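Local coordinates for solute-binding protein (Thermoactinomyces vulgaris, PDB 2ZYO) that binds maltotetraose, as a cyclo/maltodextrin-binding protein of the bacterial solute-binding protein 1 family, and probably serves carbohydrate uptake across the cell membrane, at residues G373-T376 / P377-L381; N382-V385 / K386-E390; E149-Q152 / Y153-N157; G211-E214 / V215-W218; V336-G339 / F340-A344. All coordinates share one frame; numbering follows the deposited sequence.

Interaction 1. Residues G373-T376 / P377-L381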
loop_
_atom_site.group_PDB
_atom_site.type_symbol
_atom_site.label_atom_id
_atom_site.label_comp_id
_atom_site.label_asym_id
_atom_site.label_seq_id
_atom_site.Cartn_x
_atom_site.Cartn_y
_atom_site.Cartn_z
ATOM N N GLY A 373 2.318 -22.362 -17.611
ATOM C CA GLY A 373 3.007 -22.710 -18.853
ATOM C C GLY A 373 2.099 -22.731 -20.070
ATOM O O GLY A 373 2.419 -23.358 -21.083
ATOM N N LYS A 374 0.967 -22.040 -19.970
ATOM C CA LYS A 374 -0.002 -21.975 -21.063
ATOM C C LYS A 374 0.430 -20.985 -22.137
ATOM O O LYS A 374 0.140 -21.175 -23.321
ATOM C CB LYS A 374 -1.394 -21.621 -20.534
ATOM C CG LYS A 374 -2.050 -22.742 -19.744
ATOM C CD LYS A 374 -3.450 -22.374 -19.292
ATOM C CE LYS A 374 -4.090 -23.522 -18.524
ATOM N NZ LYS A 374 -5.429 -23.161 -17.989
ATOM N N GLN A 375 1.124 -19.929 -21.715
ATOM C CA GLN A 375 1.626 -18.902 -22.624
ATOM C C GLN A 375 3.036 -18.462 -22.257
ATOM O O GLN A 375 3.455 -18.587 -21.106
ATOM C CB GLN A 375 0.708 -17.681 -22.611
ATOM C CG GLN A 375 -0.591 -17.861 -23.366
ATOM C CD GLN A 375 -1.423 -16.602 -23.368
ATOM O OE1 GLN A 375 -1.842 -16.120 -22.316
ATOM N NE2 GLN A 375 -1.667 -16.056 -24.553
ATOM N N THR A 376 3.761 -17.942 -23.244
ATOM C CA THR A 376 5.066 -17.339 -22.998
ATOM C C THR A 376 4.853 -15.972 -22.339
ATOM O O THR A 376 3.779 -15.385 -22.481
ATOM C CB THR A 376 5.883 -17.153 -24.301
ATOM O OG1 THR A 376 5.241 -16.184 -25.138
ATOM C CG2 THR A 376 6.033 -18.475 -25.056
ATOM N N PRO A 377 5.860 -15.474 -21.597
ATOM C CA PRO A 377 5.801 -14.118 -21.050
ATOM C C PRO A 377 5.340 -13.060 -22.059
ATOM O O PRO A 377 4.442 -12.276 -21.746
ATOM C CB PRO A 377 7.246 -13.870 -20.613
ATOM C CG PRO A 377 7.702 -15.216 -20.185
ATOM C CD PRO A 377 7.095 -16.166 -21.184
ATOM N N GLU A 378 5.931 -13.056 -23.254
ATOM C CA GLU A 378 5.593 -12.079 -24.295
ATOM C C GLU A 378 4.127 -12.170 -24.725
ATOM O O GLU A 378 3.449 -11.148 -24.835
ATOM C CB GLU A 378 6.515 -12.238 -25.508
ATOM C CG GLU A 378 6.349 -11.165 -26.584
ATOM C CD GLU A 378 7.270 -11.380 -27.771
ATOM O OE1 GLU A 378 8.508 -11.345 -27.586
ATOM O OE2 GLU A 378 6.757 -11.583 -28.895
ATOM N N GLN A 379 3.652 -13.394 -24.963
ATOM C CA GLN A 379 2.269 -13.639 -25.384
ATOM C C GLN A 379 1.265 -13.207 -24.316
ATOM O O GLN A 379 0.266 -12.553 -24.623
ATOM C CB GLN A 379 2.056 -15.121 -25.724
ATOM C CG GLN A 379 2.756 -15.606 -26.992
ATOM C CD GLN A 379 2.800 -17.127 -27.102
ATOM O OE1 GLN A 379 2.763 -17.843 -26.096
ATOM N NE2 GLN A 379 2.886 -17.625 -28.331
ATOM N N ALA A 380 1.540 -13.573 -23.064
ATOM C CA ALA A 380 0.654 -13.254 -21.947
ATOM C C ALA A 380 0.564 -11.751 -21.701
ATOM O O ALA A 380 -0.523 -11.225 -21.452
ATOM C CB ALA A 380 1.096 -13.979 -20.687
ATOM N N LEU A 381 1.704 -11.066 -21.783
ATOM C CA LEU A 381 1.744 -9.621 -21.565
ATOM C C LEU A 381 1.069 -8.855 -22.697
ATOM O O LEU A 381 0.346 -7.892 -22.445
ATOM C CB LEU A 381 3.181 -9.127 -21.368
ATOM C CG LEU A 381 3.895 -9.530 -20.073
ATOM C CD1 LEU A 381 5.338 -9.070 -20.119
ATOM C CD2 LEU A 381 3.191 -8.984 -18.833
#

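Interaction 2. Residues N382-V385 / K386-E390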
loop_
_atom_site.group_PDB
_atom_site.type_symbol
_atom_site.label_atom_id
_atom_site.label_comp_id
_atom_site.label_asym_id
_atom_site.label_seq_id
_atom_site.Cartn_x
_atom_site.Cartn_y
_atom_site.Cartn_z
ATOM N N ASN A 382 1.303 -9.288 -23.935
ATOM C CA ASN A 382 0.646 -8.690 -25.095
ATOM C C ASN A 382 -0.871 -8.786 -24.996
ATOM O O ASN A 382 -1.578 -7.808 -25.248
ATOM C CB ASN A 382 1.140 -9.333 -26.394
ATOM C CG ASN A 382 2.480 -8.782 -26.848
ATOM O OD1 ASN A 382 2.945 -7.747 -26.362
ATOM N ND2 ASN A 382 3.105 -9.470 -27.799
ATOM N N ASP A 383 -1.357 -9.967 -24.611
ATOM C CA ASP A 383 -2.786 -10.197 -24.408
ATOM C C ASP A 383 -3.350 -9.353 -23.269
ATOM O O ASP A 383 -4.430 -8.778 -23.397
ATOM C CB ASP A 383 -3.062 -11.678 -24.138
ATOM C CG ASP A 383 -2.912 -12.543 -25.377
ATOM O OD1 ASP A 383 -2.677 -12.000 -26.479
ATOM O OD2 ASP A 383 -3.035 -13.778 -25.241
ATOM N N ALA A 384 -2.610 -9.281 -22.163
ATOM C CA ALA A 384 -3.043 -8.529 -20.986
ATOM C C ALA A 384 -3.184 -7.038 -21.276
ATOM O O ALA A 384 -4.168 -6.418 -20.870
ATOM C CB ALA A 384 -2.088 -8.757 -19.820
ATOM N N VAL A 385 -2.204 -6.475 -21.981
ATOM C CA VAL A 385 -2.216 -5.048 -22.314
ATOM C C VAL A 385 -3.370 -4.718 -23.267
ATOM O O VAL A 385 -4.049 -3.707 -23.091
ATOM C CB VAL A 385 -0.843 -4.565 -22.858
ATOM C CG1 VAL A 385 -0.938 -3.164 -23.454
ATOM C CG2 VAL A 385 0.197 -4.580 -21.740
ATOM N N LYS A 386 -3.599 -5.584 -24.252
ATOM C CA LYS A 386 -4.745 -5.448 -25.156
ATOM C C LYS A 386 -6.064 -5.379 -24.377
ATOM O O LYS A 386 -6.914 -4.530 -24.657
ATOM C CB LYS A 386 -4.773 -6.601 -26.171
ATOM C CG LYS A 386 -5.884 -6.516 -27.224
ATOM C CD LYS A 386 -5.740 -5.281 -28.114
ATOM C CE LYS A 386 -6.873 -5.186 -29.129
ATOM N NZ LYS A 386 -8.221 -5.044 -28.498
ATOM N N ILE A 387 -6.213 -6.268 -23.397
ATOM C CA ILE A 387 -7.397 -6.307 -22.538
ATOM C C ILE A 387 -7.553 -5.024 -21.715
ATOM O O ILE A 387 -8.652 -4.469 -21.629
ATOM C CB ILE A 387 -7.389 -7.566 -21.628
ATOM C CG1 ILE A 387 -7.658 -8.820 -22.465
ATOM C CG2 ILE A 387 -8.417 -7.438 -20.510
ATOM C CD1 ILE A 387 -7.315 -10.129 -21.774
ATOM N N MET A 388 -6.451 -4.553 -21.130
ATOM C CA MET A 388 -6.441 -3.306 -20.358
ATOM C C MET A 388 -6.950 -2.124 -21.164
ATOM O O MET A 388 -7.821 -1.379 -20.711
ATOM C CB MET A 388 -5.027 -2.975 -19.890
ATOM C CG MET A 388 -4.505 -3.847 -18.793
ATOM S SD MET A 388 -2.759 -3.509 -18.561
ATOM C CE MET A 388 -2.281 -5.023 -17.733
ATOM N N LYS A 389 -6.393 -1.966 -22.362
ATOM C CA LYS A 389 -6.662 -0.808 -23.210
ATOM C C LYS A 389 -8.113 -0.756 -23.680
ATOM O O LYS A 389 -8.663 0.328 -23.887
ATOM C CB LYS A 389 -5.691 -0.778 -24.392
ATOM C CG LYS A 389 -4.235 -0.614 -23.965
ATOM C CD LYS A 389 -3.270 -0.666 -25.140
ATOM C CE LYS A 389 -3.129 0.686 -25.816
ATOM N NZ LYS A 389 -2.575 1.726 -24.899
ATOM N N GLU A 390 -8.726 -1.928 -23.837
ATOM C CA GLU A 390 -10.151 -2.017 -24.144
ATOM C C GLU A 390 -10.986 -1.611 -22.930
ATOM O O GLU A 390 -11.963 -0.874 -23.069
ATOM C CB GLU A 390 -10.526 -3.430 -24.603
ATOM C CG GLU A 390 -11.924 -3.536 -25.212
ATOM C CD GLU A 390 -12.320 -4.963 -25.541
ATOM O OE1 GLU A 390 -12.412 -5.790 -24.608
ATOM O OE2 GLU A 390 -12.551 -5.254 -26.734
#

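Interaction 3. Residues E149-Q152 / Y153-N157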
loop_
_atom_site.group_PDB
_atom_site.type_symbol
_atom_site.label_atom_id
_atom_site.label_comp_id
_atom_site.label_asym_id
_atom_site.label_seq_id
_atom_site.Cartn_x
_atom_site.Cartn_y
_atom_site.Cartn_z
ATOM N N GLU A 149 21.100 -14.627 -4.608
ATOM C CA GLU A 149 21.261 -15.505 -3.450
ATOM C C GLU A 149 19.914 -15.977 -2.904
ATOM O O GLU A 149 19.775 -17.134 -2.498
ATOM C CB GLU A 149 22.089 -14.816 -2.360
ATOM C CG GLU A 149 23.587 -14.760 -2.670
ATOM C CD GLU A 149 24.337 -13.739 -1.832
ATOM O OE1 GLU A 149 23.986 -12.542 -1.889
ATOM O OE2 GLU A 149 25.293 -14.128 -1.127
ATOM N N LEU A 150 18.928 -15.081 -2.907
ATOM C CA LEU A 150 17.568 -15.417 -2.496
ATOM C C LEU A 150 16.963 -16.473 -3.413
ATOM O O LEU A 150 16.343 -17.429 -2.943
ATOM C CB LEU A 150 16.678 -14.167 -2.480
ATOM C CG LEU A 150 15.230 -14.340 -1.999
ATOM C CD1 LEU A 150 15.168 -14.515 -0.485
ATOM C CD2 LEU A 150 14.371 -13.167 -2.444
ATOM N N PHE A 151 17.143 -16.299 -4.721
ATOM C CA PHE A 151 16.577 -17.242 -5.677
ATOM C C PHE A 151 17.256 -18.610 -5.614
ATOM O O PHE A 151 16.588 -19.637 -5.723
ATOM C CB PHE A 151 16.593 -16.695 -7.105
ATOM C CG PHE A 151 15.698 -17.458 -8.033
ATOM C CD1 PHE A 151 14.320 -17.278 -7.985
ATOM C CD2 PHE A 151 16.224 -18.385 -8.926
ATOM C CE1 PHE A 151 13.478 -17.998 -8.823
ATOM C CE2 PHE A 151 15.389 -19.109 -9.770
ATOM C CZ PHE A 151 14.012 -18.916 -9.718
ATOM N N GLN A 152 18.576 -18.609 -5.430
ATOM C CA GLN A 152 19.334 -19.845 -5.220
ATOM C C GLN A 152 18.819 -20.590 -3.987
ATOM O O GLN A 152 18.615 -21.807 -4.026
ATOM C CB GLN A 152 20.836 -19.546 -5.094
ATOM C CG GLN A 152 21.713 -20.762 -4.754
ATOM C CD GLN A 152 21.592 -21.896 -5.761
ATOM O OE1 GLN A 152 21.481 -21.669 -6.965
ATOM N NE2 GLN A 152 21.620 -23.127 -5.265
ATOM N N TYR A 153 18.597 -19.843 -2.907
ATOM C CA TYR A 153 18.029 -20.378 -1.671
ATOM C C TYR A 153 16.672 -21.041 -1.925
ATOM O O TYR A 153 16.391 -22.109 -1.388
ATOM C CB TYR A 153 17.908 -19.259 -0.629
ATOM C CG TYR A 153 17.492 -19.713 0.755
ATOM C CD1 TYR A 153 18.437 -20.173 1.672
ATOM C CD2 TYR A 153 16.158 -19.663 1.154
ATOM C CE1 TYR A 153 18.058 -20.587 2.948
ATOM C CE2 TYR A 153 15.769 -20.076 2.425
ATOM C CZ TYR A 153 16.723 -20.534 3.316
ATOM O OH TYR A 153 16.340 -20.937 4.575
ATOM N N ALA A 154 15.840 -20.410 -2.752
ATOM C CA ALA A 154 14.543 -20.981 -3.121
ATOM C C ALA A 154 14.697 -22.258 -3.952
ATOM O O ALA A 154 14.032 -23.260 -3.686
ATOM C CB ALA A 154 13.696 -19.955 -3.859
ATOM N N LYS A 155 15.579 -22.222 -4.948
ATOM C CA LYS A 155 15.843 -23.391 -5.792
ATOM C C LYS A 155 16.337 -24.587 -4.983
ATOM O O LYS A 155 15.939 -25.724 -5.236
ATOM C CB LYS A 155 16.862 -23.059 -6.879
ATOM C CG LYS A 155 16.330 -22.181 -7.998
ATOM C CD LYS A 155 17.273 -22.181 -9.194
ATOM C CE LYS A 155 18.592 -21.487 -8.871
ATOM N NZ LYS A 155 19.531 -21.487 -10.023
ATOM N N ALA A 156 17.202 -24.318 -4.010
ATOM C CA ALA A 156 17.792 -25.373 -3.191
ATOM C C ALA A 156 16.818 -25.939 -2.155
ATOM O O ALA A 156 16.834 -27.137 -1.881
ATOM C CB ALA A 156 19.061 -24.871 -2.514
ATOM N N ASN A 157 15.962 -25.077 -1.605
ATOM C CA ASN A 157 15.156 -25.429 -0.432
ATOM C C ASN A 157 13.654 -25.655 -0.656
ATOM O O ASN A 157 12.969 -26.164 0.235
ATOM C CB ASN A 157 15.370 -24.397 0.684
ATOM C CG ASN A 157 16.797 -24.381 1.200
ATOM O OD1 ASN A 157 17.512 -23.389 1.054
ATOM N ND2 ASN A 157 17.222 -25.486 1.798
HETATM O O HOH W 1 21.114 -19.730 -8.917
#

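Interaction 4. Residues G211-E214 / V215-W218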
loop_
_atom_site.group_PDB
_atom_site.type_symbol
_atom_site.label_atom_id
_atom_site.label_comp_id
_atom_site.label_asym_id
_atom_site.label_seq_id
_atom_site.Cartn_x
_atom_site.Cartn_y
_atom_site.Cartn_z
ATOM N N GLY A 211 10.916 -8.792 -16.721
ATOM C CA GLY A 211 10.293 -8.938 -15.406
ATOM C C GLY A 211 9.483 -10.219 -15.304
ATOM O O GLY A 211 9.611 -10.967 -14.333
ATOM N N MET A 212 8.653 -10.475 -16.316
ATOM C CA MET A 212 7.827 -11.688 -16.356
ATOM C C MET A 212 8.674 -12.957 -16.512
ATOM O O MET A 212 8.266 -14.038 -16.081
ATOM C CB MET A 212 6.769 -11.590 -17.463
ATOM C CG MET A 212 5.755 -12.741 -17.490
ATOM S SD MET A 212 4.755 -12.904 -15.991
ATOM C CE MET A 212 3.331 -11.916 -16.434
ATOM N N ASN A 213 9.849 -12.824 -17.127
ATOM C CA ASN A 213 10.796 -13.938 -17.200
ATOM C C ASN A 213 11.263 -14.368 -15.811
ATOM O O ASN A 213 11.488 -15.557 -15.564
ATOM C CB ASN A 213 12.006 -13.579 -18.065
ATOM C CG ASN A 213 11.691 -13.580 -19.551
ATOM O OD1 ASN A 213 10.617 -13.998 -19.976
ATOM N ND2 ASN A 213 12.636 -13.105 -20.349
ATOM N N GLU A 214 11.412 -13.397 -14.911
ATOM C CA GLU A 214 11.762 -13.689 -13.522
ATOM C C GLU A 214 10.601 -14.383 -12.814
ATOM O O GLU A 214 10.804 -15.360 -12.095
ATOM C CB GLU A 214 12.160 -12.415 -12.767
ATOM C CG GLU A 214 13.437 -11.748 -13.273
ATOM C CD GLU A 214 14.720 -12.371 -12.730
ATOM O OE1 GLU A 214 14.725 -13.574 -12.386
ATOM O OE2 GLU A 214 15.738 -11.647 -12.653
ATOM N N VAL A 215 9.387 -13.875 -13.031
ATOM C CA VAL A 215 8.166 -14.492 -12.503
ATOM C C VAL A 215 8.084 -15.966 -12.913
ATOM O O VAL A 215 7.850 -16.842 -12.074
ATOM C CB VAL A 215 6.896 -13.730 -12.977
ATOM C CG1 VAL A 215 5.622 -14.495 -12.621
ATOM C CG2 VAL A 215 6.865 -12.322 -12.387
ATOM N N GLN A 216 8.297 -16.225 -14.201
ATOM C CA GLN A 216 8.285 -17.576 -14.757
ATOM C C GLN A 216 9.253 -18.511 -14.030
ATOM O O GLN A 216 8.914 -19.661 -13.747
ATOM C CB GLN A 216 8.610 -17.530 -16.250
ATOM C CG GLN A 216 8.413 -18.852 -16.980
ATOM C CD GLN A 216 8.709 -18.744 -18.461
ATOM O OE1 GLN A 216 9.722 -18.169 -18.866
ATOM N NE2 GLN A 216 7.825 -19.302 -19.281
ATOM N N LYS A 217 10.448 -18.005 -13.723
ATOM C CA LYS A 217 11.478 -18.790 -13.036
ATOM C C LYS A 217 11.035 -19.299 -11.665
ATOM O O LYS A 217 11.467 -20.367 -11.225
ATOM C CB LYS A 217 12.772 -17.985 -12.915
ATOM C CG LYS A 217 13.572 -17.906 -14.210
ATOM C CD LYS A 217 14.673 -16.855 -14.131
ATOM C CE LYS A 217 15.767 -17.239 -13.147
ATOM N NZ LYS A 217 16.727 -16.118 -12.952
ATOM N N TRP A 218 10.168 -18.544 -10.995
ATOM C CA TRP A 218 9.642 -18.957 -9.696
ATOM C C TRP A 218 8.793 -20.224 -9.784
ATOM O O TRP A 218 8.675 -20.967 -8.812
ATOM C CB TRP A 218 8.868 -17.814 -9.031
ATOM C CG TRP A 218 9.785 -16.841 -8.369
ATOM C CD1 TRP A 218 10.264 -15.676 -8.894
ATOM C CD2 TRP A 218 10.367 -16.965 -7.065
ATOM N NE1 TRP A 218 11.099 -15.057 -7.993
ATOM C CE2 TRP A 218 11.180 -15.827 -6.863
ATOM C CE3 TRP A 218 10.272 -17.921 -6.045
ATOM C CZ2 TRP A 218 11.899 -15.620 -5.680
ATOM C CZ3 TRP A 218 10.989 -17.714 -4.868
ATOM C CH2 TRP A 218 11.791 -16.571 -4.697
HETATM O O HOH W 2 12.025 -17.402 -17.636
#

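Interaction 5. Residues V336-G339 / F340-A344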
loop_
_atom_site.group_PDB
_atom_site.type_symbol
_atom_site.label_atom_id
_atom_site.label_comp_id
_atom_site.label_asym_id
_atom_site.label_seq_id
_atom_site.Cartn_x
_atom_site.Cartn_y
_atom_site.Cartn_z
ATOM N N VAL A 336 9.756 -6.220 14.030
ATOM C CA VAL A 336 8.697 -6.563 13.085
ATOM C C VAL A 336 8.167 -5.320 12.357
ATOM O O VAL A 336 7.144 -5.376 11.664
ATOM C CB VAL A 336 7.546 -7.356 13.759
ATOM C CG1 VAL A 336 6.872 -8.229 12.746
ATOM C CG2 VAL A 336 8.075 -8.237 14.889
ATOM N N VAL A 337 8.887 -4.208 12.504
ATOM C CA VAL A 337 8.488 -2.931 11.907
ATOM C C VAL A 337 9.615 -2.325 11.059
ATOM O O VAL A 337 9.379 -1.874 9.934
ATOM C CB VAL A 337 8.005 -1.927 12.996
ATOM C CG1 VAL A 337 7.863 -0.518 12.435
ATOM C CG2 VAL A 337 6.684 -2.392 13.603
ATOM N N ASN A 338 10.831 -2.339 11.602
ATOM C CA ASN A 338 11.999 -1.709 10.977
ATOM C C ASN A 338 12.208 -2.092 9.508
ATOM O O ASN A 338 12.428 -1.223 8.663
ATOM C CB ASN A 338 13.258 -2.002 11.804
ATOM C CG ASN A 338 14.476 -1.220 11.335
ATOM O OD1 ASN A 338 14.407 -0.016 11.083
ATOM N ND2 ASN A 338 15.610 -1.903 11.244
ATOM N N GLY A 339 12.125 -3.390 9.213
ATOM C CA GLY A 339 12.298 -3.901 7.851
ATOM C C GLY A 339 11.268 -3.385 6.862
ATOM O O GLY A 339 11.599 -3.075 5.714
ATOM N N PHE A 340 10.015 -3.295 7.308
ATOM C CA PHE A 340 8.940 -2.741 6.488
ATOM C C PHE A 340 9.179 -1.266 6.169
ATOM O O PHE A 340 8.969 -0.827 5.039
ATOM C CB PHE A 340 7.586 -2.891 7.184
ATOM C CG PHE A 340 7.067 -4.299 7.233
ATOM C CD1 PHE A 340 6.829 -5.015 6.063
ATOM C CD2 PHE A 340 6.780 -4.895 8.454
ATOM C CE1 PHE A 340 6.337 -6.317 6.116
ATOM C CE2 PHE A 340 6.287 -6.195 8.516
ATOM C CZ PHE A 340 6.067 -6.905 7.342
ATOM N N ALA A 341 9.614 -0.508 7.176
ATOM C CA ALA A 341 9.872 0.918 7.008
ATOM C C ALA A 341 11.050 1.160 6.067
ATOM O O ALA A 341 10.986 2.036 5.202
ATOM C CB ALA A 341 10.112 1.578 8.356
ATOM N N LYS A 342 12.114 0.374 6.238
ATOM C CA LYS A 342 13.285 0.442 5.361
ATOM C C LYS A 342 12.897 0.181 3.908
ATOM O O LYS A 342 13.291 0.927 3.012
ATOM C CB LYS A 342 14.366 -0.552 5.799
ATOM C CG LYS A 342 15.162 -0.137 7.030
ATOM C CD LYS A 342 16.376 -1.034 7.244
ATOM C CE LYS A 342 15.992 -2.379 7.854
ATOM N NZ LYS A 342 17.177 -3.273 8.040
ATOM N N GLN A 343 12.115 -0.874 3.685
ATOM C CA GLN A 343 11.662 -1.216 2.340
ATOM C C GLN A 343 10.712 -0.160 1.775
ATOM O O GLN A 343 10.804 0.190 0.595
ATOM C CB GLN A 343 11.012 -2.605 2.313
ATOM C CG GLN A 343 10.629 -3.086 0.910
ATOM C CD GLN A 343 11.803 -3.087 -0.055
ATOM O OE1 GLN A 343 12.827 -3.717 0.198
ATOM N NE2 GLN A 343 11.657 -2.375 -1.168
ATOM N N ALA A 344 9.820 0.354 2.622
ATOM C CA ALA A 344 8.868 1.387 2.215
ATOM C C ALA A 344 9.577 2.657 1.749
ATOM O O ALA A 344 9.071 3.364 0.877
ATOM C CB ALA A 344 7.901 1.703 3.346
#

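Interaction 1. Residues G373-T376 / P377-L381
Thr376 and Gln379 hold each other through reciprocal hydrogen bonds at the start of helix 377-394. The backbone N of Thr376 donates to OE1 of Gln379 at 3.0 Å, a nearly straight bond (174° at the hydrogen) that reaches the carbonyl oxygen 22° out of the amide plane. In return the backbone N of Gln379 donates to Thr376 OG1 at 3.2 Å. With chi1 at 66°, the threonine hydroxyl sits between its own backbone N and carbonyl carbon, which turns it back over the first helical turn to meet that N-H. This two-way exchange is a capping box with Thr376 as N-cap, and it gives the first-turn N-H of Gln379 an acceptor that no preceding turn can offer. The first regular helical bond follows at once, from Ala380 N to Thr376 O at 2.9 Å.

Packing is lighter. Gln375 runs out extended beyond CG, its OE1 lying 3.8 Å from Ala380 CA, while its NE2 is hydrogen-bonded to Asp383 OD2, about two turns further on. The ring of Pro377 leans on Met212, Asn213 and Gln216 of helix 206-220, and Ala380 faces Ala366 and Val370 of helix 360-371, the helix that ends in a Schellman motif at Gly373.

Interaction 2. Residues N382-V385 / K386-E390
Asn382 to Val385 and Lys386 to Glu390 are consecutive turns of one alpha helix, and four backbone bonds tie them together: Lys386 N to Asn382 O, Ile387 N to Asp383 O, Met388 N to Ala384 O and Lys389 N to Val385 O. Lys386 N to Asn382 O is the longest at 3.2 Å, while Lys389 N to Val385 O measures 3.0 Å. All four are reasonably straight, with angles at the hydrogen between 158° and 163°.

Val385 and Lys389 carry the side-chain contact along one flank. They lie side by side and point the same way, and Val385 CG1 rests on the aliphatic CD of Lys389 at 3.8 Å. The valine branch gets there because CG1 is anti to the backbone N (chi1 169°). Further in, Met388 stretches back along the helix, extended beyond CG, so that its methyl CE comes 4.3 Å from Ala384 CB and its SD 4.5 Å from Val385 CG2.

The pattern is that of an amphipathic helix laid on the protein surface. Ala384 and Met388 pack on helix 360-371 through Ala366, Pro362 and Ile363, whereas Val385 and Met388 also meet Leu203 and Ile201 on the chain leading to helix 206-220. Ile387, apolar but exposed, stands at the edge of this packing, touching Pro362 and bringing its CG1 to 3.4 Å from Asp383 O.

Polar residues occupy the remaining sides. Lys386 sets its CB 3.5 Å from Asn382 O. The polar ends of Asn382 and Asp383 have partners elsewhere: Asn382 OD1 accepts from Asn204, and Asp383 OD2 is already taken by Gln375.

Interaction 3. Residues E149-Q152 / Y153-N157
The ring of Phe151 meets the aliphatic chain of Lys155 one turn later, with Phe151 CE2 3.6 Å from Lys155 CD and Phe151 CD2 3.9 Å from Lys155 CE. The approach is oblique, and the two side chains cross at about a right angle. Elsewhere the phenylalanine is met by the indole of Trp218, edge-to-face, and by Lys217 in a cation-pi contact. The Tyr153 side chain, on another side of the helix, touches Met140, and the CB of Tyr153 lies 3.3 Å from Leu150 O.

Both segments belong to helix 147-157, whose backbone is tied here by four regular bonds such as Lys155 N to Phe151 O at 2.9 Å. Leu150, Tyr153 and Ala154 rest on Val167 of strand 165-169, while Phe151 looks to helix 206-220.

Polar contact gathers where Gln152 and Lys155 cross, again at about a right angle. Gln152 bends at chi2 (58°), which brings OE1 to 3.5 Å from Lys155 CE. The amide oxygen and the ammonium group are then joined through one water, which donates to Gln152 OE1 at 2.8 Å and accepts from Lys155 NZ at 2.6 Å. A long, weak ion pair links the same NZ to Glu221. On the far side of the glutamine, Gln152 NE2 lies 4.1 Å from the methyl CB of Ala156.

Interaction 4. Residues G211-E214 / V215-W218
Glu214 and Lys217 run side by side and point the same way, an i to i+3 pair on helix 206-220. Glu214 bends at chi2 (-82°) and Lys217 at chi3, and their ends meet in a salt bridge, Lys217 NZ to Glu214 OE1 at 3.3 Å. The ammonium comes to the syn side of the oxygen but 31° out of the carboxylate plane. The lysine chain lies along the acid on the way, Lys217 CD 3.7 Å from Glu214 OE1.

Met212 and Val215 make the apolar counterpart and cross obliquely. The sulfur comes alongside the valine, Met212 SD 3.8 Å from Val215 CB; CG of Met212 stands anti to the backbone N (chi1 -174°), and bends at chi2 and chi3 bring the sulfur round. This is the side buried against three helices: Met212 packs further on Leu381 of helix 377-394 and His367 of helix 360-371, and Val215 on Leu180 and Phe181 of helix 174-183.

Gln216 and Asn213 share another flank. Gln216 is extended, and a water donates to Gln216 OE1 at 2.7 Å and to Asn213 O at 2.8 Å. That carbonyl also accepts the helical bond from Lys217 N. On the other side of the helix Trp218 swings its CD1 to 3.3 Å from Glu214 O, and its NE1 is hydrogen-bonded to Tyr147 OH.

Glu214 OE2 forms a second salt bridge, with Lys184, so each carboxylate oxygen has a lysine partner and the group's rotation is restrained; two positive charges so close would be expected to favour its ionised form.

Interaction 5. Residues V336-G339 / F340-A344
Phe340 packs its ring against the turn that opens helix 338-344, and Val336 O meets the ring at its edge, in plane, 3.3 Å from Phe340 CD2 and 3.4 Å from Phe340 CE2. An oxygen placed there faces the weakly positive ring hydrogens. The ring is put there by chi1 of -72°, which sets CG beside the backbone N and turns it back toward the preceding turn. Phe340 CB itself lies 3.4 Å from Val337 O. Gly339, buried, passes close by with no side chain of its own. Val337 is the N-cap residue, and its carbonyl O takes the first helical bond, from Ala341 N at 3.1 Å.

The more open flank is looser. Asn338 and Lys342, both partly exposed, pass each other at a slant, and the closest approach of their side chains is Asn338 ND2 to Lys342 CE at 3.4 Å. Lys342 bends at chi3 (-77°), and Lys342 NZ stays 3.8 Å from Asn338 ND2; both are donors, so the side chains meet by van der Waals contact. What joins the two residues firmly is the backbone, Lys342 N to Asn338 O at 2.9 Å.

Around this turn, Phe340 fits among Ala132 and Ile134 of strand 120-136, Val264 of strand 262-265 and Ile252 of helix 252-257. Val336 leans on the same strand 262-265 and helix, and Gln343 fixes the other end: its OE1 accepts from Leu267 N and its NE2 donates to Ala275 O, beside strands 262-265 and 278-287.

Interactions 1 and 2 follow one another on helix 377-394, centres 13 Å apart, and Gln375 NE2 probably donates to Asp383 OD2 (2.7 Å) across them. Helix 206-220 joins the outer group: Pro377 CB of interaction 1 lies 3.6 Å from Met212 CG of interaction 4, whose other end meets interaction 3, Phe151 CD1 being 3.6 Å from Trp218 CE2. Interaction 5 stands apart, its centre 34 Å from that of interaction 2 and across the chain's centre. None includes a pocket residue, and the bound glucose lies some way off: about 10 Å from the side chain of Phe340, 11 Å from that of Met388 and 13 Å from that of Met212.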